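Local coordinates for aldehyde dehydrogenase family protein (Pseudomonas syringae pv. tomato, PDB 5IUV) that probably oxidises indole-3-acetaldehyde to the auxin indole-3-acetic acid, using NAD+ as the electron acceptor, at residues Gln60-Ser65 / Asn218-Tyr223; Glu141-Pro146 / Ser492-Leu497; Arg317-Val322 / Leu407-Phe412; Val433-Ala436 / Lys440-Leu443. All coordinates share one frame; numbering follows the deposited sequence.

Contact 1 (Gln60-Ser65 / Asn218-Tyr223); sequences QRAVES and NVLPGY
The amide of Asn218, in strand 217-219, turns its nitrogen toward the flank of helix 56-72 and reaches two oxygens there. ND2 of Asn218 donates to Ser65 OG over 3.1 Å in a bond that is nearly straight (165° at the hydrogen), with the hydroxyl lying almost in the amide plane. A second, weak bond runs from Asn218 ND2 to the backbone O of Ala62; it spans 3.0 Å but is bent to 129°. Asn218 holds CG beside its backbone N (chi1 -67°), while Ser65 swings OG to the opposite side from its own N. The other end of the amide is also occupied, since OD1 accepts from Gln25 N, and Gln25 OE1 in turn pairs with Ser65 OG. Beside this polar knot lies a small apolar patch. Leu220 sets the fork of its side chain against the methyl of Ala62, with CD1 3.7 Å and CD2 4.0 Å from Ala62 CB. Alanine suits the spot because a short side chain lets helix and strand come close, their CA atoms 6.3 Å apart at Ala62 and Asn218. Strand 22-24 and helix 224-232 add Ile24 and Val227 around Leu220. With both ends of the buried amide partnered, its flip state is well defined, and directional bonds as well as packing hold the helix to this part of the Rossmann-like cofactor-binding domain.

Contact 2 (Glu141-Pro146 / Ser492-Leu497); sequences EVAATP and STWIKL
Thr145 OG1 is hydrogen-bonded to the backbone O of Gln149, which leaves the methyl branch of the same side chain to meet the indole of Trp494. The two segments belong to the oligomerisation arm of the aldehyde dehydrogenase fold, where the long strand 149-164 runs antiparallel to both 140-142 and 488-496. That middle strand keeps the flanking backbones well apart, 9.4 Å between the CA atoms of Ala143 and Trp494, so a large side chain is needed to span the distance. Tryptophan does so by extending its ring system toward the turn, at a chi1 of -111° that is well away from a staggered value. Its six-membered ring comes up against Ala143, whose small methyl accommodates the bulky indole. Thr145 comes obliquely to the pyrrole side, CG2 standing 3.8 Å from Trp494 NE1 and as near to CZ2, a carbon that Ala143 also touches. With OG1 tucked between the backbone N and the carbonyl carbon (chi1 63°), a threonine here serves a polar and an apolar neighbour at once. Gln149 and Val153 of the middle strand also touch the indole, and Thr464 of the second subunit packs on both Ala143 and Trp494. Residues Ser492 to Ile495 pair in parallel with a strand of that second subunit, and Val142 pairs antiparallel with a strand of the third, so the arm's sheet continues through two interfaces of the tetramer. The tightest approach is that of Ala143 CB, 3.5 Å from Trp494 CH2 and 3.6 Å from Trp494 CZ2.

Contact 3 (Arg317-Val322 / Leu407-Phe412); sequences RFLPMV and LSVLTF
Leu319 and Val322, one helical turn apart, face Val409 and Leu407 of strand 406-412 in a wholly apolar contact. Each pair meets through single methyl groups: Leu319 CD1 lies 4.2 Å from Val409 CG2, and Val322 CG1 lies 4.2 Å from Leu407 CD2. These are light touches, in keeping with the 8.5 Å between the CA atoms of Leu319 and Val409. Both leucines hold CG opposite the backbone N (chi1 179° in Leu319, -176° in Leu407), a pose that carries their branched ends across the gap. Alternation along the strand puts Leu407 and Val409 on the face turned to the helix, where their branched apolar side chains fill the space between the two backbones. Packing is closer within the helix itself, where Val322 CG2 sits 3.6 Å above one face of the Phe318 ring, nearer its margin than its centre; Val322 thus splits its two methyls between ring and strand. The helix's other side differs in character: Arg317 and Pro320 are exposed to solvent, and Pro320, having no N-H to give, coincides with a kink. From strand 382-389, Ile387 touches Val322 and Val409, and Asp389 touches Leu319 and Val409. Helix 312-326 therefore lies over strands 382-389 and 406-412 of the catalytic-domain sheet, while Phe318 and Met321 lean on helix 283-295 and Phe318 also reaches Val310 of strand 307-311.

Contact 4 (Val433-Ala436 / Lys440-Leu443); sequences VWTA and KAHL
Lys440, in the first turn of helix 438-447, lays the middle of its side chain across Thr435, just past the end of strand 430-434. Its chain leaves with CG opposite the backbone N and then bends at chi3 (-64°), bringing CD to 3.7 Å from Thr435 OG1. The ammonium end forms a weak, long ion pair with Asp279 OD1, an atom that is also hydrogen-bonded to Thr435 OG1. That hydroxyl further meets the backbone N of Asn437, so threonine ties the strand's exit to the turn before the helix. Ala441 comes next and receives the other branch of Thr435: CG2 rests 3.7 Å from Ala441 CA and 3.8 Å from Ala441 CB. A small residue fits here, where the CA atoms of Thr435 and Ala441 are only 6.0 Å apart. His442 turns away from Thr435 to the subunit interface, where its NE2 bonds to NE2 of His442 of the third subunit. Leu443 packs on Leu497 of the fourth subunit. This close strand-to-helix turn opens a beta-alpha-beta crossover, in which helix 438-447 connects the neighbouring parallel strands 430-434 and 452-455.

How the contacts relate
The four contacts fall into three regions of the subunit. Contact 1 belongs to the cofactor-binding part: the side chain of Leu220 lies about 10 Å from the bound NAD and about 5 Å from that of Lys191, which binds the cofactor. Contact 2 reaches the same sheet, yet its centre is 40 Å away on the projecting arm. Contacts 3 and 4 share the other large sheet, their centres 18 Å and their nearest atoms about 7 Å apart, on the opposite side of the chain's centre from contact 1. Contacts 2 and 4 are 45 Å apart within one chain, but assembly joins them: His442 packs on Ile495 of the second subunit.

Contact 1 (Gln60-Ser65 / Asn218-Tyr223)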
# COMPACT_ATOMS: atom_id res chain seq x y z
N GLN A 60 -37.27 12.45 -2.05
CA GLN A 60 -37.02 13.22 -3.26
C GLN A 60 -36.38 14.58 -2.96
O GLN A 60 -35.40 14.96 -3.59
CB GLN A 60 -38.31 13.42 -4.05
CG GLN A 60 -38.13 14.26 -5.32
CD GLN A 60 -37.18 13.61 -6.33
OE1 GLN A 60 -37.14 12.39 -6.47
NE2 GLN A 60 -36.43 14.44 -7.04
N ARG A 61 -36.94 15.30 -1.99
CA ARG A 61 -36.40 16.62 -1.68
C ARG A 61 -35.00 16.50 -1.07
O ARG A 61 -34.13 17.32 -1.36
CB ARG A 61 -37.32 17.40 -0.73
CG ARG A 61 -36.86 18.84 -0.53
CD ARG A 61 -38.00 19.77 -0.10
NE ARG A 61 -38.41 19.58 1.29
CZ ARG A 61 -37.87 20.22 2.32
NH1 ARG A 61 -36.87 21.07 2.13
NH2 ARG A 61 -38.32 20.00 3.56
N ALA A 62 -34.79 15.50 -0.23
CA ALA A 62 -33.49 15.34 0.41
C ALA A 62 -32.41 14.98 -0.61
O ALA A 62 -31.27 15.44 -0.53
CB ALA A 62 -33.55 14.28 1.51
N VAL A 63 -32.78 14.15 -1.59
CA VAL A 63 -31.81 13.70 -2.58
C VAL A 63 -31.49 14.83 -3.56
O VAL A 63 -30.33 15.01 -3.95
CB VAL A 63 -32.32 12.45 -3.34
CG1 VAL A 63 -31.41 12.14 -4.54
CG2 VAL A 63 -32.38 11.24 -2.40
N GLU A 64 -32.50 15.60 -3.94
CA GLU A 64 -32.25 16.80 -4.76
C GLU A 64 -31.30 17.75 -4.04
O GLU A 64 -30.40 18.33 -4.66
CB GLU A 64 -33.56 17.53 -5.08
CG GLU A 64 -34.44 16.82 -6.10
CD GLU A 64 -35.73 17.59 -6.39
OE1 GLU A 64 -35.77 18.82 -6.16
OE2 GLU A 64 -36.71 16.96 -6.85
N SER A 65 -31.51 17.91 -2.74
CA SER A 65 -30.63 18.73 -1.91
C SER A 65 -29.22 18.15 -1.84
O SER A 65 -28.24 18.87 -2.01
CB SER A 65 -31.23 18.86 -0.50
OG SER A 65 -30.32 19.42 0.43
N ASN A 218 -28.35 15.36 5.25
CA ASN A 218 -29.79 15.46 5.47
C ASN A 218 -30.24 14.25 6.27
O ASN A 218 -29.71 13.16 6.08
CB ASN A 218 -30.54 15.54 4.14
CG ASN A 218 -30.26 16.82 3.37
OD1 ASN A 218 -29.99 17.87 3.95
ND2 ASN A 218 -30.33 16.74 2.04
N VAL A 219 -31.21 14.44 7.16
CA VAL A 219 -31.68 13.35 8.02
C VAL A 219 -33.19 13.16 7.89
O VAL A 219 -33.97 14.09 8.12
CB VAL A 219 -31.33 13.61 9.50
CG1 VAL A 219 -31.87 12.47 10.38
CG2 VAL A 219 -29.82 13.75 9.67
N LEU A 220 -33.61 11.95 7.53
CA LEU A 220 -35.03 11.65 7.33
C LEU A 220 -35.54 10.57 8.28
O LEU A 220 -35.42 9.37 8.00
CB LEU A 220 -35.28 11.22 5.89
CG LEU A 220 -34.83 12.18 4.79
CD1 LEU A 220 -35.20 11.61 3.41
CD2 LEU A 220 -35.44 13.56 5.00
N PRO A 221 -36.11 10.97 9.43
CA PRO A 221 -36.74 9.97 10.29
C PRO A 221 -38.01 9.44 9.64
O PRO A 221 -38.62 10.12 8.82
CB PRO A 221 -37.04 10.75 11.58
CG PRO A 221 -37.13 12.18 11.15
CD PRO A 221 -36.18 12.33 10.00
N GLY A 222 -38.39 8.21 9.98
CA GLY A 222 -39.57 7.60 9.39
C GLY A 222 -39.40 6.10 9.26
O GLY A 222 -38.36 5.56 9.60
N TYR A 223 -40.45 5.43 8.77
CA TYR A 223 -40.46 3.97 8.70
C TYR A 223 -39.61 3.43 7.56
O TYR A 223 -39.40 4.11 6.56
CB TYR A 223 -41.89 3.46 8.57
CG TYR A 223 -42.75 3.85 9.74
CD1 TYR A 223 -42.56 3.27 10.99
CD2 TYR A 223 -43.75 4.82 9.61
CE1 TYR A 223 -43.34 3.63 12.08
CE2 TYR A 223 -44.53 5.18 10.70
CZ TYR A 223 -44.32 4.59 11.92
OH TYR A 223 -45.10 4.94 13.00

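Contact 2 (Glu141-Pro146 / Ser492-Leu497)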
# COMPACT_ATOMS: atom_id res chain seq x y z
N GLU A 141 -2.93 5.80 -6.80
CA GLU A 141 -1.87 5.02 -7.45
C GLU A 141 -1.40 5.53 -8.81
O GLU A 141 -2.15 6.15 -9.55
CB GLU A 141 -2.33 3.56 -7.61
CG GLU A 141 -2.51 2.82 -6.31
CD GLU A 141 -3.32 1.55 -6.47
OE1 GLU A 141 -4.31 1.58 -7.23
OE2 GLU A 141 -2.96 0.53 -5.86
N VAL A 142 -0.14 5.23 -9.11
CA VAL A 142 0.48 5.49 -10.40
C VAL A 142 1.03 4.16 -10.92
O VAL A 142 1.92 3.57 -10.30
CB VAL A 142 1.63 6.52 -10.33
CG1 VAL A 142 2.16 6.82 -11.74
CG2 VAL A 142 1.19 7.79 -9.64
N ALA A 143 0.50 3.70 -12.04
CA ALA A 143 0.85 2.38 -12.57
C ALA A 143 2.22 2.38 -13.23
O ALA A 143 2.71 3.42 -13.67
CB ALA A 143 -0.21 1.93 -13.57
N ALA A 144 2.83 1.19 -13.31
CA ALA A 144 4.07 1.03 -14.07
C ALA A 144 3.74 0.88 -15.55
O ALA A 144 3.17 -0.13 -15.97
CB ALA A 144 4.85 -0.17 -13.57
N THR A 145 4.11 1.88 -16.33
CA THR A 145 3.70 1.98 -17.73
C THR A 145 4.90 2.28 -18.64
O THR A 145 5.98 2.63 -18.15
CB THR A 145 2.63 3.09 -17.92
OG1 THR A 145 3.20 4.36 -17.59
CG2 THR A 145 1.40 2.83 -17.05
N PRO A 146 4.71 2.15 -19.96
CA PRO A 146 5.76 2.57 -20.89
C PRO A 146 6.10 4.06 -20.74
O PRO A 146 5.32 4.82 -20.17
CB PRO A 146 5.17 2.28 -22.26
CG PRO A 146 4.21 1.16 -22.02
CD PRO A 146 3.62 1.43 -20.66
N SER A 492 -9.36 5.00 -13.89
CA SER A 492 -8.08 4.82 -14.55
C SER A 492 -7.90 5.88 -15.62
O SER A 492 -8.56 5.83 -16.65
CB SER A 492 -7.99 3.43 -15.19
OG SER A 492 -7.85 2.44 -14.20
N THR A 493 -7.01 6.83 -15.37
CA THR A 493 -6.74 7.89 -16.34
C THR A 493 -5.42 7.59 -17.04
O THR A 493 -4.35 7.73 -16.44
CB THR A 493 -6.71 9.29 -15.68
OG1 THR A 493 -7.94 9.51 -14.98
CG2 THR A 493 -6.54 10.38 -16.72
N TRP A 494 -5.50 7.14 -18.28
CA TRP A 494 -4.30 6.79 -19.04
C TRP A 494 -3.96 7.87 -20.07
O TRP A 494 -4.71 8.10 -21.02
CB TRP A 494 -4.46 5.42 -19.71
CG TRP A 494 -3.56 4.37 -19.10
CD1 TRP A 494 -2.51 3.73 -19.71
CD2 TRP A 494 -3.61 3.88 -17.76
NE1 TRP A 494 -1.92 2.86 -18.82
CE2 TRP A 494 -2.57 2.93 -17.62
CE3 TRP A 494 -4.44 4.14 -16.66
CZ2 TRP A 494 -2.34 2.24 -16.43
CZ3 TRP A 494 -4.19 3.47 -15.47
CH2 TRP A 494 -3.16 2.53 -15.37
N ILE A 495 -2.82 8.50 -19.86
CA ILE A 495 -2.44 9.69 -20.60
C ILE A 495 -1.28 9.41 -21.53
O ILE A 495 -0.19 9.03 -21.09
CB ILE A 495 -2.05 10.84 -19.65
CG1 ILE A 495 -3.22 11.17 -18.72
CG2 ILE A 495 -1.59 12.07 -20.43
CD1 ILE A 495 -2.82 12.00 -17.52
N LYS A 496 -1.49 9.60 -22.83
CA LYS A 496 -0.39 9.43 -23.77
C LYS A 496 0.42 10.72 -23.86
O LYS A 496 -0.12 11.82 -24.02
CB LYS A 496 -0.90 9.04 -25.16
CG LYS A 496 0.23 8.75 -26.13
CD LYS A 496 -0.27 8.24 -27.45
CE LYS A 496 0.90 7.84 -28.34
NZ LYS A 496 0.42 7.02 -29.48
N LEU A 497 1.73 10.57 -23.73
CA LEU A 497 2.64 11.70 -23.69
C LEU A 497 3.46 11.80 -24.98
O LEU A 497 3.91 12.88 -25.36
CB LEU A 497 3.58 11.59 -22.48
CG LEU A 497 2.92 11.47 -21.10
CD1 LEU A 497 3.95 11.12 -20.04
CD2 LEU A 497 2.17 12.76 -20.74

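Contact 3 (Arg317-Val322 / Leu407-Phe412)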
# COMPACT_ATOMS: atom_id res chain seq x y z
N ARG A 317 -16.68 -27.68 34.60
CA ARG A 317 -16.05 -26.66 35.41
C ARG A 317 -16.39 -25.25 34.90
O ARG A 317 -16.58 -24.33 35.68
CB ARG A 317 -14.52 -26.85 35.45
CG ARG A 317 -13.79 -25.80 36.26
CD ARG A 317 -12.31 -25.71 35.90
NE ARG A 317 -11.71 -24.49 36.42
CZ ARG A 317 -10.48 -24.07 36.14
NH1 ARG A 317 -9.71 -24.78 35.34
NH2 ARG A 317 -10.03 -22.94 36.66
N PHE A 318 -16.48 -25.11 33.58
CA PHE A 318 -16.60 -23.80 32.94
C PHE A 318 -18.01 -23.22 32.99
O PHE A 318 -18.18 -22.02 33.23
CB PHE A 318 -16.13 -23.88 31.47
CG PHE A 318 -16.02 -22.54 30.78
CD1 PHE A 318 -15.15 -21.57 31.24
CD2 PHE A 318 -16.77 -22.28 29.64
CE1 PHE A 318 -15.03 -20.34 30.59
CE2 PHE A 318 -16.67 -21.05 28.99
CZ PHE A 318 -15.80 -20.08 29.46
N LEU A 319 -19.02 -24.05 32.76
CA LEU A 319 -20.39 -23.54 32.72
C LEU A 319 -20.82 -22.87 34.04
O LEU A 319 -21.46 -21.81 34.00
CB LEU A 319 -21.37 -24.65 32.34
CG LEU A 319 -22.85 -24.22 32.30
CD1 LEU A 319 -23.04 -23.03 31.35
CD2 LEU A 319 -23.74 -25.39 31.91
N PRO A 320 -20.47 -23.45 35.21
CA PRO A 320 -20.81 -22.72 36.44
C PRO A 320 -20.10 -21.37 36.55
O PRO A 320 -20.66 -20.43 37.13
CB PRO A 320 -20.34 -23.66 37.55
CG PRO A 320 -20.41 -25.01 36.95
CD PRO A 320 -20.02 -24.82 35.51
N MET A 321 -18.89 -21.27 36.01
CA MET A 321 -18.17 -20.00 36.00
C MET A 321 -18.91 -18.97 35.14
O MET A 321 -18.96 -17.79 35.48
CB MET A 321 -16.74 -20.18 35.48
CG MET A 321 -15.92 -21.19 36.28
SD MET A 321 -14.31 -21.52 35.55
CE MET A 321 -13.57 -19.90 35.65
N VAL A 322 -19.48 -19.43 34.03
CA VAL A 322 -20.21 -18.55 33.12
C VAL A 322 -21.54 -18.10 33.75
O VAL A 322 -21.93 -16.94 33.62
CB VAL A 322 -20.47 -19.24 31.76
CG1 VAL A 322 -21.35 -18.36 30.87
CG2 VAL A 322 -19.16 -19.55 31.07
N LEU A 407 -28.21 -17.07 25.64
CA LEU A 407 -27.01 -17.83 25.27
C LEU A 407 -27.31 -19.31 25.01
O LEU A 407 -28.04 -19.95 25.77
CB LEU A 407 -25.95 -17.71 26.38
CG LEU A 407 -24.59 -18.37 26.15
CD1 LEU A 407 -23.90 -17.76 24.94
CD2 LEU A 407 -23.71 -18.22 27.39
N SER A 408 -26.74 -19.84 23.93
CA SER A 408 -26.78 -21.28 23.67
C SER A 408 -25.42 -21.90 23.95
O SER A 408 -24.39 -21.42 23.48
CB SER A 408 -27.20 -21.58 22.23
OG SER A 408 -28.54 -21.17 22.00
N VAL A 409 -25.40 -22.98 24.73
CA VAL A 409 -24.14 -23.63 25.07
C VAL A 409 -24.00 -25.00 24.40
O VAL A 409 -24.82 -25.89 24.62
CB VAL A 409 -23.99 -23.80 26.59
CG1 VAL A 409 -22.66 -24.47 26.92
CG2 VAL A 409 -24.11 -22.45 27.29
N LEU A 410 -22.95 -25.16 23.60
CA LEU A 410 -22.71 -26.40 22.87
C LEU A 410 -21.35 -26.98 23.25
O LEU A 410 -20.46 -26.24 23.69
CB LEU A 410 -22.76 -26.16 21.36
CG LEU A 410 -23.99 -25.48 20.73
CD1 LEU A 410 -23.97 -23.96 20.88
CD2 LEU A 410 -24.12 -25.88 19.26
N THR A 411 -21.18 -28.29 23.09
CA THR A 411 -19.89 -28.91 23.39
C THR A 411 -19.26 -29.54 22.15
O THR A 411 -19.94 -29.81 21.16
CB THR A 411 -20.00 -29.98 24.50
OG1 THR A 411 -21.04 -30.91 24.19
CG2 THR A 411 -20.30 -29.32 25.84
N PHE A 412 -17.94 -29.74 22.22
CA PHE A 412 -17.19 -30.42 21.16
C PHE A 412 -16.01 -31.15 21.80
O PHE A 412 -15.67 -30.88 22.96
CB PHE A 412 -16.69 -29.43 20.10
CG PHE A 412 -15.69 -28.43 20.63
CD1 PHE A 412 -14.33 -28.72 20.66
CD2 PHE A 412 -16.11 -27.20 21.10
CE1 PHE A 412 -13.42 -27.80 21.15
CE2 PHE A 412 -15.20 -26.27 21.58
CZ PHE A 412 -13.86 -26.57 21.61

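Contact 4 (Val433-Ala436 / Lys440-Leu443)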
# COMPACT_ATOMS: atom_id res chain seq x y z
N VAL A 433 -11.86 -17.41 19.56
CA VAL A 433 -11.12 -18.62 19.89
C VAL A 433 -10.28 -18.40 21.14
O VAL A 433 -9.56 -17.41 21.22
CB VAL A 433 -10.18 -19.06 18.75
CG1 VAL A 433 -9.50 -20.37 19.10
CG2 VAL A 433 -10.94 -19.19 17.46
N TRP A 434 -10.37 -19.31 22.10
CA TRP A 434 -9.59 -19.19 23.32
C TRP A 434 -8.67 -20.39 23.45
O TRP A 434 -9.12 -21.51 23.68
CB TRP A 434 -10.51 -19.08 24.55
CG TRP A 434 -11.45 -17.90 24.51
CD1 TRP A 434 -12.58 -17.78 23.75
CD2 TRP A 434 -11.36 -16.70 25.28
NE1 TRP A 434 -13.18 -16.57 23.99
CE2 TRP A 434 -12.46 -15.89 24.93
CE3 TRP A 434 -10.45 -16.22 26.24
CZ2 TRP A 434 -12.67 -14.63 25.50
CZ3 TRP A 434 -10.67 -14.97 26.81
CH2 TRP A 434 -11.77 -14.19 26.43
N THR A 435 -7.37 -20.14 23.30
CA THR A 435 -6.36 -21.19 23.42
C THR A 435 -4.97 -20.58 23.60
O THR A 435 -4.69 -19.52 23.05
CB THR A 435 -6.33 -22.14 22.19
OG1 THR A 435 -5.21 -23.03 22.30
CG2 THR A 435 -6.20 -21.35 20.90
N ALA A 436 -4.12 -21.24 24.37
CA ALA A 436 -2.77 -20.76 24.60
C ALA A 436 -1.79 -21.31 23.57
O ALA A 436 -0.62 -20.93 23.55
CB ALA A 436 -2.30 -21.13 26.01
N LYS A 440 -2.68 -23.87 17.19
CA LYS A 440 -4.13 -24.03 17.24
C LYS A 440 -4.83 -22.68 17.14
O LYS A 440 -5.89 -22.59 16.54
CB LYS A 440 -4.57 -24.74 18.52
CG LYS A 440 -6.03 -25.18 18.51
CD LYS A 440 -6.53 -25.48 19.93
CE LYS A 440 -5.81 -26.65 20.54
NZ LYS A 440 -6.21 -26.88 21.96
N ALA A 441 -4.24 -21.64 17.73
CA ALA A 441 -4.84 -20.31 17.65
C ALA A 441 -4.92 -19.81 16.21
O ALA A 441 -5.98 -19.38 15.75
CB ALA A 441 -4.07 -19.32 18.52
N HIS A 442 -3.80 -19.87 15.49
CA HIS A 442 -3.75 -19.31 14.15
C HIS A 442 -4.49 -20.17 13.12
O HIS A 442 -5.21 -19.65 12.27
CB HIS A 442 -2.30 -19.10 13.71
CG HIS A 442 -1.65 -17.89 14.32
ND1 HIS A 442 -1.97 -16.61 13.94
CD2 HIS A 442 -0.71 -17.77 15.29
CE1 HIS A 442 -1.26 -15.75 14.64
NE2 HIS A 442 -0.48 -16.43 15.47
N LEU A 443 -4.32 -21.48 13.21
CA LEU A 443 -5.00 -22.38 12.28
C LEU A 443 -6.52 -22.36 12.48
O LEU A 443 -7.28 -22.39 11.50
CB LEU A 443 -4.46 -23.81 12.42
CG LEU A 443 -2.99 -23.94 12.00
CD1 LEU A 443 -2.46 -25.35 12.19
CD2 LEU A 443 -2.82 -23.48 10.55